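Local coordinates for hypothetical sugar ABC-transporter sugar binding protein (Arthrobacter globiformis, PDB 7BVT) that binds cyclic alpha-maltosyl-1,6-maltose outside the cell and probably delivers it to an ABC transporter for uptake, at residues G288-G296 and Q364-P372; N141-T149 and F275-P283. One frame throughout, in Å; residues are numbered along the deposited sequence.

Contact 1 (G288-G296 and Q364-P372). With GLC (alpha-D-glucopyranose), chain B.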
ATOM      1  N   GLY A 288     -13.360  10.689  14.241  1.00 28.28           N
ATOM      2  CA  GLY A 288     -12.621  10.669  12.975  1.00 24.62           C
ATOM      3  C   GLY A 288     -13.350   9.901  11.903  1.00 26.46           C
ATOM      4  O   GLY A 288     -14.589   9.896  11.850  1.00 25.94           O
ATOM      5  N   GLU A 289     -12.585   9.278  11.007  1.00 21.97           N
ATOM      6  CA  GLU A 289     -13.137   8.666   9.787  1.00 20.82           C
ATOM      7  C   GLU A 289     -12.309   7.426   9.462  1.00 20.94           C
ATOM      8  O   GLU A 289     -11.135   7.299   9.849  1.00 18.40           O
ATOM      9  CB  GLU A 289     -13.087   9.629   8.585  1.00 21.96           C
ATOM     10  CG  GLU A 289     -11.656   9.945   8.164  1.00 24.62           C
ATOM     11  CD  GLU A 289     -11.479  11.175   7.279  1.00 26.54           C
ATOM     12  OE1 GLU A 289     -11.336  10.993   6.074  1.00 26.31           O
ATOM     13  OE2 GLU A 289     -11.470  12.308   7.818  1.00 28.33           O
ATOM     14  N   PRO A 290     -12.891   6.493   8.712  1.00 19.81           N
ATOM     15  CA  PRO A 290     -12.154   5.331   8.246  1.00 19.18           C
ATOM     16  C   PRO A 290     -11.076   5.787   7.251  1.00 17.32           C
ATOM     17  O   PRO A 290     -11.308   6.668   6.451  1.00 18.64           O
ATOM     18  CB  PRO A 290     -13.217   4.462   7.550  1.00 21.79           C
ATOM     19  CG  PRO A 290     -14.528   5.010   8.043  1.00 28.56           C
ATOM     20  CD  PRO A 290     -14.301   6.490   8.300  1.00 24.45           C
ATOM     21  N   ALA A 291      -9.920   5.146   7.328  1.00 16.97           N
ATOM     22  CA  ALA A 291      -8.850   5.358   6.338  1.00 16.24           C
ATOM     23  C   ALA A 291      -7.924   4.168   6.356  1.00 16.08           C
ATOM     24  O   ALA A 291      -7.732   3.590   7.410  1.00 19.44           O
ATOM     25  CB  ALA A 291      -8.060   6.621   6.626  1.00 17.69           C
ATOM     26  N   THR A 292      -7.268   3.962   5.224  1.00 16.66           N
ATOM     27  CA  THR A 292      -6.107   3.078   5.149  1.00 17.26           C
ATOM     28  C   THR A 292      -5.138   3.584   4.078  1.00 15.99           C
ATOM     29  O   THR A 292      -5.394   4.646   3.502  1.00 15.61           O
ATOM     30  CB  THR A 292      -6.549   1.622   4.996  1.00 19.43           C
ATOM     31  OG1 THR A 292      -5.361   0.856   5.177  1.00 20.40           O
ATOM     32  CG2 THR A 292      -7.175   1.350   3.659  1.00 19.68           C
ATOM     33  N   ASN A 293      -4.035   2.849   3.906  1.00 14.32           N
ATOM     34  CA  ASN A 293      -2.906   3.237   3.034  1.00 13.85           C
ATOM     35  C   ASN A 293      -2.794   2.204   1.901  1.00 15.29           C
ATOM     36  O   ASN A 293      -2.952   1.018   2.188  1.00 14.64           O
ATOM     37  CB  ASN A 293      -1.621   3.266   3.851  1.00 14.45           C
ATOM     38  CG  ASN A 293      -0.666   4.341   3.406  1.00 14.80           C
ATOM     39  OD1 ASN A 293      -0.748   4.842   2.285  1.00 15.25           O
ATOM     40  ND2 ASN A 293       0.218   4.662   4.308  1.00 15.89           N
ATOM     41  N   LEU A 294      -2.604   2.651   0.670  1.00 15.06           N
ATOM     42  CA  LEU A 294      -2.530   1.800  -0.541  1.00 14.66           C
ATOM     43  C   LEU A 294      -1.102   1.404  -0.880  1.00 16.32           C
ATOM     44  O   LEU A 294      -0.217   2.244  -0.914  1.00 17.15           O
ATOM     45  CB  LEU A 294      -3.146   2.514  -1.725  1.00 15.07           C
ATOM     46  CG  LEU A 294      -4.659   2.673  -1.665  1.00 16.61           C
ATOM     47  CD1 LEU A 294      -5.142   3.788  -2.568  1.00 17.33           C
ATOM     48  CD2 LEU A 294      -5.334   1.346  -2.006  1.00 18.35           C
ATOM     49  N   GLY A 295      -0.923   0.122  -1.170  1.00 15.62           N
ATOM     50  CA  GLY A 295       0.297  -0.398  -1.801  1.00 15.90           C
ATOM     51  C   GLY A 295      -0.014  -1.018  -3.131  1.00 16.25           C
ATOM     52  O   GLY A 295      -1.166  -0.954  -3.577  1.00 15.11           O
ATOM     53  N   GLY A 296       1.003  -1.601  -3.715  1.00 17.91           N
ATOM     54  CA  GLY A 296       0.819  -2.405  -4.925  1.00 18.22           C
ATOM     55  C   GLY A 296       1.543  -1.840  -6.127  1.00 17.88           C
ATOM     56  O   GLY A 296       2.285  -0.834  -5.995  1.00 17.49           O
ATOM     57  N   GLN A 364     -12.297  -1.648   2.193  1.00 17.68           N
ATOM     58  CA  GLN A 364     -11.492  -0.455   2.560  1.00 18.75           C
ATOM     59  C   GLN A 364     -11.023   0.263   1.297  1.00 20.77           C
ATOM     60  O   GLN A 364     -10.487   1.364   1.447  1.00 18.72           O
ATOM     61  CB  GLN A 364     -10.250  -0.824   3.371  1.00 17.78           C
ATOM     62  CG  GLN A 364     -10.608  -1.152   4.819  1.00 18.31           C
ATOM     63  CD  GLN A 364      -9.383  -1.307   5.700  1.00 18.72           C
ATOM     64  OE1 GLN A 364      -9.392  -0.825   6.848  1.00 19.57           O
ATOM     65  NE2 GLN A 364      -8.319  -1.970   5.211  1.00 16.43           N
ATOM     66  N   MET A 365     -11.120  -0.338   0.089  1.00 20.00           N
ATOM     67  CA  MET A 365     -10.593   0.354  -1.118  1.00 20.82           C
ATOM     68  C   MET A 365     -11.298   1.708  -1.255  1.00 22.39           C
ATOM     69  O   MET A 365     -10.641   2.648  -1.661  1.00 21.92           O
ATOM     70  CB  MET A 365     -10.761  -0.501  -2.373  1.00 20.62           C
ATOM     71  CG  MET A 365      -9.805  -1.675  -2.405  1.00 19.66           C
ATOM     72  SD  MET A 365      -8.088  -1.238  -2.469  1.00 19.49           S
ATOM     73  CE  MET A 365      -8.014  -0.437  -4.077  1.00 20.02           C
ATOM     74  N   ALA A 366     -12.535   1.836  -0.784  1.00 21.18           N
ATOM     75  CA  ALA A 366     -13.327   3.069  -0.859  1.00 22.85           C
ATOM     76  C   ALA A 366     -12.743   4.169   0.023  1.00 22.68           C
ATOM     77  O   ALA A 366     -12.930   5.350  -0.316  1.00 26.16           O
ATOM     78  CB  ALA A 366     -14.752   2.736  -0.454  1.00 25.79           C
ATOM     79  N   ASP A 367     -12.074   3.818   1.112  1.00 21.29           N
ATOM     80  CA  ASP A 367     -11.556   4.799   2.096  1.00 20.46           C
ATOM     81  C   ASP A 367     -10.027   4.915   2.044  1.00 18.94           C
ATOM     82  O   ASP A 367      -9.460   5.503   2.953  1.00 19.50           O
ATOM     83  CB  ASP A 367     -12.048   4.391   3.478  1.00 20.91           C
ATOM     84  CG  ASP A 367     -13.570   4.364   3.588  1.00 26.23           C
ATOM     85  OD1 ASP A 367     -14.206   5.346   3.151  1.00 26.17           O
ATOM     86  OD2 ASP A 367     -14.088   3.409   4.142  1.00 24.67           O
ATOM     87  N   ALA A 368      -9.386   4.298   1.073  1.00 18.05           N
ATOM     88  CA  ALA A 368      -7.927   4.151   1.099  1.00 18.25           C
ATOM     89  C   ALA A 368      -7.310   5.405   0.481  1.00 18.99           C
ATOM     90  O   ALA A 368      -7.855   5.999  -0.544  1.00 18.57           O
ATOM     91  CB  ALA A 368      -7.480   2.932   0.347  1.00 18.82           C
ATOM     92  N   HIS A 369      -6.203   5.824   1.083  1.00 17.32           N
ATOM     93  CA  HIS A 369      -5.411   6.964   0.608  1.00 16.66           C
ATOM     94  C   HIS A 369      -4.145   6.460  -0.041  1.00 18.00           C
ATOM     95  O   HIS A 369      -3.686   5.405   0.351  1.00 17.29           O
ATOM     96  CB  HIS A 369      -5.041   7.876   1.769  1.00 17.10           C
ATOM     97  CG  HIS A 369      -6.169   8.546   2.465  1.00 17.15           C
ATOM     98  ND1 HIS A 369      -6.160   9.901   2.689  1.00 18.76           N
ATOM     99  CD2 HIS A 369      -7.285   8.071   3.072  1.00 18.51           C
ATOM    100  CE1 HIS A 369      -7.251  10.247   3.312  1.00 20.07           C
ATOM    101  NE2 HIS A 369      -7.938   9.158   3.609  1.00 19.33           N
ATOM    102  N   ALA A 370      -3.568   7.258  -0.944  1.00 17.09           N
ATOM    103  CA  ALA A 370      -2.197   7.053  -1.438  1.00 16.10           C
ATOM    104  C   ALA A 370      -1.253   8.075  -0.805  1.00 15.21           C
ATOM    105  O   ALA A 370      -1.667   9.215  -0.608  1.00 17.74           O
ATOM    106  CB  ALA A 370      -2.142   7.187  -2.953  1.00 17.65           C
ATOM    107  N   ARG A 371      -0.022   7.634  -0.573  1.00 16.61           N
ATOM    108  CA  ARG A 371       1.133   8.469  -0.179  1.00 16.24           C
ATOM    109  C   ARG A 371       1.324   9.564  -1.210  1.00 16.92           C
ATOM    110  O   ARG A 371       0.835   9.510  -2.350  1.00 18.43           O
ATOM    111  CB  ARG A 371       2.326   7.563   0.021  1.00 15.91           C
ATOM    112  CG  ARG A 371       2.244   6.825   1.370  1.00 17.29           C
ATOM    113  CD  ARG A 371       3.166   5.640   1.489  1.00 19.13           C
ATOM    114  NE  ARG A 371       2.678   4.564   0.628  1.00 17.08           N
ATOM    115  CZ  ARG A 371       3.332   3.451   0.377  1.00 17.26           C
ATOM    116  NH1 ARG A 371       2.799   2.532  -0.431  1.00 17.33           N
ATOM    117  NH2 ARG A 371       4.459   3.209   1.010  1.00 18.87           N
ATOM    118  N   PRO A 372       1.990  10.662  -0.819  1.00 17.29           N
ATOM    119  CA  PRO A 372       2.216  11.746  -1.762  1.00 17.75           C
ATOM    120  C   PRO A 372       3.200  11.359  -2.869  1.00 16.54           C
ATOM    121  O   PRO A 372       4.151  10.605  -2.663  1.00 16.49           O
ATOM    122  CB  PRO A 372       2.808  12.853  -0.920  1.00 19.15           C
ATOM    123  CG  PRO A 372       3.482  12.094   0.198  1.00 19.10           C
ATOM    124  CD  PRO A 372       2.572  10.912   0.507  1.00 18.71           C
TER
HETATM  125  C1  GLC B   2       3.826  -3.178   0.507  1.00 26.87           C
HETATM  126  C2  GLC B   2       3.259  -2.205  -0.479  1.00 25.75           C
HETATM  127  C3  GLC B   2       4.212  -1.057  -0.695  1.00 25.80           C
HETATM  128  C4  GLC B   2       4.539  -0.444   0.676  1.00 24.40           C
HETATM  129  C5  GLC B   2       5.192  -1.499   1.560  1.00 24.92           C
HETATM  130  C6  GLC B   2       5.499  -0.924   2.954  1.00 26.69           C
HETATM  131  O2  GLC B   2       2.887  -2.932  -1.637  1.00 25.85           O
HETATM  132  O3  GLC B   2       3.614  -0.114  -1.600  1.00 25.47           O
HETATM  133  O4  GLC B   2       5.454   0.629   0.567  1.00 26.87           O
HETATM  134  O5  GLC B   2       4.270  -2.545   1.740  1.00 24.65           O
HETATM  135  O6  GLC B   2       6.509  -1.735   3.548  1.00 28.65           O
HETATM  136  O   HOH W   1     -10.337   8.747   4.845  1.00 23.97           O
HETATM  137  O   HOH W   2     -13.607   7.642   5.254  1.00 34.03           O
HETATM  138  O   HOH W   3       0.019   4.712  -0.312  1.00 16.59           O
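Arg371 reaches Leu294 and the sugar because its CG stands anti to the carbonyl carbon (chi1 -77°) and its chain bends about the CG-CD bond (chi3 -71°), while Leu294, with CG also beside its own N, drops onto Ala368. The two segments form a short parallel beta pairing in the sheet of a periplasmic-binding-protein fold, evidenced by His369 N to Thr292 O at 2.8 Å, nearly straight at 173°, and Leu294 N to His369 O at 3.0 Å. Leu294 CG presses tightly on Ala368 CB (3.5 Å), and its CD2 meets the sulfur of Met365. Thr292 CG2 packs across Gln364 at about a right angle. Arg371 NH1 bridges Leu294 O (3.1 Å) and glucose O3 (3.0 Å), and NH2 donates to glucose O4; Glu195 pairs with NH2 too. Replacing Arg371 by a leucine would probably leave glucose O3 and O4 without these donors and Glu195 without its charged mate. One water fixes the guanidinium from its edge: it accepts from Arg371 N and NE, at 2.9 and 2.8 Å, and donates to Asn293 OD1 and Leu294 O.

Contact 2 (N141-T149 and F275-P283)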
ATOM      1  N   ASN A 141      -3.822  -2.993   0.761  1.00 15.65           N
ATOM      2  CA  ASN A 141      -4.006  -1.972   1.793  1.00 16.22           C
ATOM      3  C   ASN A 141      -3.841  -2.589   3.169  1.00 16.80           C
ATOM      4  O   ASN A 141      -3.661  -3.809   3.320  1.00 17.22           O
ATOM      5  CB  ASN A 141      -5.288  -1.155   1.589  1.00 14.48           C
ATOM      6  CG  ASN A 141      -6.552  -1.938   1.840  1.00 16.70           C
ATOM      7  OD1 ASN A 141      -6.707  -2.625   2.866  1.00 17.51           O
ATOM      8  ND2 ASN A 141      -7.498  -1.781   0.942  1.00 15.96           N
ATOM      9  N   LEU A 142      -3.709  -1.700   4.138  1.00 16.12           N
ATOM     10  CA  LEU A 142      -3.466  -2.122   5.528  1.00 16.38           C
ATOM     11  C   LEU A 142      -4.803  -2.355   6.203  1.00 14.75           C
ATOM     12  O   LEU A 142      -5.702  -1.536   6.096  1.00 15.52           O
ATOM     13  CB  LEU A 142      -2.657  -1.069   6.273  1.00 14.69           C
ATOM     14  CG  LEU A 142      -1.194  -1.011   5.896  1.00 17.33           C
ATOM     15  CD1 LEU A 142      -0.545   0.239   6.517  1.00 19.03           C
ATOM     16  CD2 LEU A 142      -0.468  -2.211   6.377  1.00 20.76           C
ATOM     17  N   GLY A 143      -4.834  -3.420   6.979  1.00 15.32           N
ATOM     18  CA  GLY A 143      -6.016  -3.817   7.728  1.00 15.38           C
ATOM     19  C   GLY A 143      -5.636  -4.212   9.125  1.00 16.75           C
ATOM     20  O   GLY A 143      -4.452  -4.236   9.482  1.00 17.40           O
ATOM     21  N   TYR A 144      -6.642  -4.548   9.889  1.00 16.09           N
ATOM     22  CA  TYR A 144      -6.439  -5.021  11.279  1.00 16.23           C
ATOM     23  C   TYR A 144      -6.543  -6.533  11.284  1.00 17.07           C
ATOM     24  O   TYR A 144      -7.540  -7.061  10.836  1.00 18.30           O
ATOM     25  CB  TYR A 144      -7.494  -4.369  12.180  1.00 16.91           C
ATOM     26  CG  TYR A 144      -7.443  -4.797  13.621  1.00 16.26           C
ATOM     27  CD1 TYR A 144      -6.550  -4.205  14.485  1.00 18.13           C
ATOM     28  CD2 TYR A 144      -8.267  -5.791  14.115  1.00 17.36           C
ATOM     29  CE1 TYR A 144      -6.461  -4.575  15.830  1.00 17.66           C
ATOM     30  CE2 TYR A 144      -8.177  -6.186  15.439  1.00 16.63           C
ATOM     31  CZ  TYR A 144      -7.255  -5.609  16.281  1.00 17.64           C
ATOM     32  OH  TYR A 144      -7.235  -5.969  17.596  1.00 18.79           O
ATOM     33  N   MET A 145      -5.524  -7.179  11.802  1.00 17.27           N
ATOM     34  CA  MET A 145      -5.546  -8.662  11.984  1.00 18.06           C
ATOM     35  C   MET A 145      -5.398  -8.964  13.462  1.00 17.83           C
ATOM     36  O   MET A 145      -4.737  -8.234  14.183  1.00 17.97           O
ATOM     37  CB  MET A 145      -4.413  -9.343  11.238  1.00 20.79           C
ATOM     38  CG  MET A 145      -4.637  -9.557   9.815  1.00 27.21           C
ATOM     39  SD  MET A 145      -3.425 -10.814   9.230  1.00 28.15           S
ATOM     40  CE  MET A 145      -4.054 -10.937   7.555  1.00 33.47           C
ATOM     41  N   TYR A 146      -6.045 -10.027  13.913  1.00 18.39           N
ATOM     42  CA  TYR A 146      -5.999 -10.377  15.332  1.00 18.20           C
ATOM     43  C   TYR A 146      -6.031 -11.884  15.489  1.00 19.17           C
ATOM     44  O   TYR A 146      -6.505 -12.606  14.600  1.00 20.99           O
ATOM     45  CB  TYR A 146      -7.140  -9.693  16.074  1.00 18.80           C
ATOM     46  CG  TYR A 146      -8.515 -10.205  15.777  1.00 18.81           C
ATOM     47  CD1 TYR A 146      -9.226  -9.839  14.646  1.00 19.63           C
ATOM     48  CD2 TYR A 146      -9.153 -11.050  16.694  1.00 18.89           C
ATOM     49  CE1 TYR A 146     -10.506 -10.320  14.391  1.00 20.17           C
ATOM     50  CE2 TYR A 146     -10.448 -11.468  16.482  1.00 19.97           C
ATOM     51  CZ  TYR A 146     -11.121 -11.149  15.312  1.00 21.10           C
ATOM     52  OH  TYR A 146     -12.410 -11.619  15.108  1.00 23.56           O
ATOM     53  N   ASN A 147      -5.633 -12.294  16.679  1.00 18.12           N
ATOM     54  CA  ASN A 147      -5.530 -13.729  17.045  1.00 19.90           C
ATOM     55  C   ASN A 147      -6.786 -14.094  17.839  1.00 21.66           C
ATOM     56  O   ASN A 147      -6.927 -13.635  18.985  1.00 20.37           O
ATOM     57  CB  ASN A 147      -4.256 -13.956  17.817  1.00 17.85           C
ATOM     58  CG  ASN A 147      -4.024 -15.383  18.280  1.00 19.93           C
ATOM     59  OD1 ASN A 147      -4.986 -16.106  18.507  1.00 21.89           O
ATOM     60  ND2 ASN A 147      -2.766 -15.740  18.398  1.00 19.80           N
ATOM     61  N   LYS A 148      -7.659 -14.914  17.255  1.00 19.96           N
ATOM     62  CA  LYS A 148      -8.954 -15.190  17.894  1.00 21.28           C
ATOM     63  C   LYS A 148      -8.711 -16.012  19.165  1.00 18.98           C
ATOM     64  O   LYS A 148      -9.449 -15.818  20.153  1.00 19.11           O
ATOM     65  CB  LYS A 148      -9.878 -15.940  16.929  1.00 22.32           C
ATOM     66  CG  LYS A 148     -10.218 -15.206  15.644  1.00 23.73           C
ATOM     67  CD  LYS A 148     -11.496 -15.795  15.011  1.00 26.34           C
ATOM     68  CE  LYS A 148     -11.730 -15.298  13.596  1.00 30.88           C
ATOM     69  NZ  LYS A 148     -12.974 -15.881  13.048  1.00 32.93           N
ATOM     70  N   THR A 149      -7.750 -16.936  19.152  1.00 20.66           N
ATOM     71  CA  THR A 149      -7.521 -17.824  20.323  1.00 20.26           C
ATOM     72  C   THR A 149      -7.065 -16.964  21.509  1.00 22.50           C
ATOM     73  O   THR A 149      -7.604 -17.118  22.642  1.00 21.05           O
ATOM     74  CB  THR A 149      -6.481 -18.901  20.031  1.00 23.43           C
ATOM     75  OG1 THR A 149      -7.081 -19.576  18.909  1.00 22.80           O
ATOM     76  CG2 THR A 149      -6.210 -19.768  21.256  1.00 21.62           C
ATOM     77  N   PHE A 275      -1.889 -19.495  13.377  1.00 34.16           N
ATOM     78  CA  PHE A 275      -2.965 -19.475  14.406  1.00 32.87           C
ATOM     79  C   PHE A 275      -4.267 -19.029  13.731  1.00 30.10           C
ATOM     80  O   PHE A 275      -4.172 -18.665  12.547  1.00 31.79           O
ATOM     81  CB  PHE A 275      -2.585 -18.606  15.624  1.00 32.91           C
ATOM     82  CG  PHE A 275      -2.121 -17.210  15.273  1.00 31.79           C
ATOM     83  CD1 PHE A 275      -3.047 -16.218  14.964  1.00 36.89           C
ATOM     84  CD2 PHE A 275      -0.780 -16.916  15.117  1.00 29.43           C
ATOM     85  CE1 PHE A 275      -2.620 -14.945  14.594  1.00 28.40           C
ATOM     86  CE2 PHE A 275      -0.359 -15.655  14.722  1.00 35.38           C
ATOM     87  CZ  PHE A 275      -1.287 -14.671  14.465  1.00 32.89           C
ATOM     88  N   GLU A 276      -5.405 -19.130  14.430  1.00 28.30           N
ATOM     89  CA  GLU A 276      -6.754 -18.730  13.984  1.00 29.45           C
ATOM     90  C   GLU A 276      -6.765 -17.203  14.010  1.00 25.38           C
ATOM     91  O   GLU A 276      -6.860 -16.608  15.079  1.00 23.08           O
ATOM     92  CB  GLU A 276      -7.882 -19.317  14.812  1.00 32.85           C
ATOM     93  CG  GLU A 276      -9.291 -18.900  14.390  1.00 36.17           C
ATOM     94  CD  GLU A 276      -9.938 -19.674  13.241  1.00 47.54           C
ATOM     95  OE1 GLU A 276      -9.333 -20.696  12.808  1.00 52.31           O
ATOM     96  OE2 GLU A 276     -11.056 -19.265  12.770  1.00 39.99           O
ATOM     97  N   PHE A 277      -6.655 -16.602  12.837  1.00 24.79           N
ATOM     98  CA  PHE A 277      -6.683 -15.125  12.723  1.00 22.80           C
ATOM     99  C   PHE A 277      -8.030 -14.651  12.206  1.00 23.02           C
ATOM    100  O   PHE A 277      -8.731 -15.324  11.408  1.00 23.65           O
ATOM    101  CB  PHE A 277      -5.529 -14.644  11.859  1.00 21.92           C
ATOM    102  CG  PHE A 277      -5.640 -14.919  10.388  1.00 24.94           C
ATOM    103  CD1 PHE A 277      -5.165 -16.106   9.868  1.00 25.16           C
ATOM    104  CD2 PHE A 277      -6.174 -13.976   9.519  1.00 22.82           C
ATOM    105  CE1 PHE A 277      -5.249 -16.363   8.513  1.00 26.81           C
ATOM    106  CE2 PHE A 277      -6.258 -14.238   8.171  1.00 24.89           C
ATOM    107  CZ  PHE A 277      -5.813 -15.430   7.666  1.00 27.53           C
ATOM    108  N   GLY A 278      -8.352 -13.417  12.591  1.00 20.05           N
ATOM    109  CA  GLY A 278      -9.477 -12.638  12.087  1.00 19.32           C
ATOM    110  C   GLY A 278      -8.977 -11.349  11.438  1.00 18.68           C
ATOM    111  O   GLY A 278      -7.776 -11.013  11.599  1.00 18.60           O
ATOM    112  N   THR A 279      -9.847 -10.723  10.680  1.00 19.60           N
ATOM    113  CA  THR A 279      -9.490  -9.471   9.994  1.00 19.29           C
ATOM    114  C   THR A 279     -10.621  -8.490  10.201  1.00 19.92           C
ATOM    115  O   THR A 279     -11.801  -8.869  10.442  1.00 20.62           O
ATOM    116  CB  THR A 279      -9.184  -9.714   8.508  1.00 21.04           C
ATOM    117  OG1 THR A 279     -10.425 -10.083   7.903  1.00 20.45           O
ATOM    118  CG2 THR A 279      -8.098 -10.730   8.277  1.00 21.04           C
ATOM    119  N   ALA A 280     -10.316  -7.202  10.102  1.00 17.98           N
ATOM    120  CA  ALA A 280     -11.334  -6.157  10.164  1.00 16.13           C
ATOM    121  C   ALA A 280     -10.809  -4.869   9.561  1.00 15.91           C
ATOM    122  O   ALA A 280      -9.573  -4.759   9.367  1.00 17.28           O
ATOM    123  CB  ALA A 280     -11.729  -5.867  11.598  1.00 18.46           C
ATOM    124  N   GLN A 281     -11.750  -3.987   9.298  1.00 18.53           N
ATOM    125  CA  GLN A 281     -11.451  -2.571   9.022  1.00 19.74           C
ATOM    126  C   GLN A 281     -10.489  -2.066  10.105  1.00 19.08           C
ATOM    127  O   GLN A 281     -10.639  -2.428  11.296  1.00 18.41           O
ATOM    128  CB  GLN A 281     -12.776  -1.802   8.988  1.00 21.39           C
ATOM    129  CG  GLN A 281     -12.617  -0.297   8.863  1.00 22.18           C
ATOM    130  CD  GLN A 281     -13.936   0.418   8.797  1.00 23.93           C
ATOM    131  OE1 GLN A 281     -14.320   0.940   7.744  1.00 27.04           O
ATOM    132  NE2 GLN A 281     -14.668   0.402   9.900  1.00 26.69           N
ATOM    133  N   VAL A 282      -9.550  -1.182   9.751  1.00 17.17           N
ATOM    134  CA  VAL A 282      -8.640  -0.604  10.773  1.00 17.44           C
ATOM    135  C   VAL A 282      -9.466   0.198  11.763  1.00 16.05           C
ATOM    136  O   VAL A 282     -10.242   1.067  11.349  1.00 15.36           O
ATOM    137  CB  VAL A 282      -7.539   0.283  10.188  1.00 16.38           C
ATOM    138  CG1 VAL A 282      -6.621   0.708  11.332  1.00 17.01           C
ATOM    139  CG2 VAL A 282      -6.729  -0.484   9.158  1.00 16.56           C
ATOM    140  N   PRO A 283      -9.355  -0.073  13.088  1.00 16.52           N
ATOM    141  CA  PRO A 283     -10.116   0.748  14.039  1.00 16.81           C
ATOM    142  C   PRO A 283      -9.808   2.230  13.875  1.00 16.13           C
ATOM    143  O   PRO A 283      -8.642   2.588  13.673  1.00 16.56           O
ATOM    144  CB  PRO A 283      -9.693   0.260  15.405  1.00 16.59           C
ATOM    145  CG  PRO A 283      -9.318  -1.197  15.141  1.00 17.95           C
ATOM    146  CD  PRO A 283      -8.683  -1.182  13.767  1.00 16.85           C
TER
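Strands 141-147 and 277-280 run antiparallel, their axes 154° apart in direction and 4.6 Å at closest approach, with Tyr144-Ala280 and Tyr146-Gly278 as hydrogen-bonded pairs and Met145-Thr279 and Asn147-Phe277 as non-hydrogen-bonded ones. Lys148 N adds a further bond to Glu276 O (2.9 Å), carrying the pairing into the first turn of the helix. On the face of Tyr144 and Tyr146, the Tyr146 ring lies over Gly278, CE1 to CA 3.4 Å; a CB at Gly278 would clash with that ring, which the chi1 of 70° turns back over the partner strand. Pro283 CG sits over one face of the Tyr144 ring, offset toward its rim. On the other face Met145 runs alongside Thr279 and Phe277; with the latter it makes a Met-aromatic contact, SD 4.9 Å from the centroid of the Phe277 ring and oblique to it. Asn147 stacks its amide flat on the Phe275 ring, planes 2° apart, with ND2 3.4 Å above the ring plane, while OD1 caps Leu150 N as the N-cap of helix 148-153. Lys148 NZ makes a long salt bridge to Glu276 OE2 (3.9 Å), its stronger partner being Glu159. Strand 258-262 pairs with the same strand 140-147, helix 264-271 packs on Met145, and Arg357 makes a cation-pi contact with Phe277.

Contacts 1 and 2 lie in series along the chain, centres about 17 Å apart, and meet in one sheet where strands 292-301 and 140-147 are neighbours. The junction is the carbonyl of Leu142: Thr292 OG1 lies 2.6 Å and Gln364 NE2 2.8 Å from Leu142 O, both probable hydrogen bonds. Gln364 OE1 also bonds Val282 N, tying the segment 364-372 to both segments of contact 2. Each contact reaches the glycan pocket differently. Contact 1 supplies Gly295, Gly296 and Arg371, whereas contact 2 offers Leu142, its side chain about 4 Å from a bound glucose, and then extends away to the helix start at Lys148.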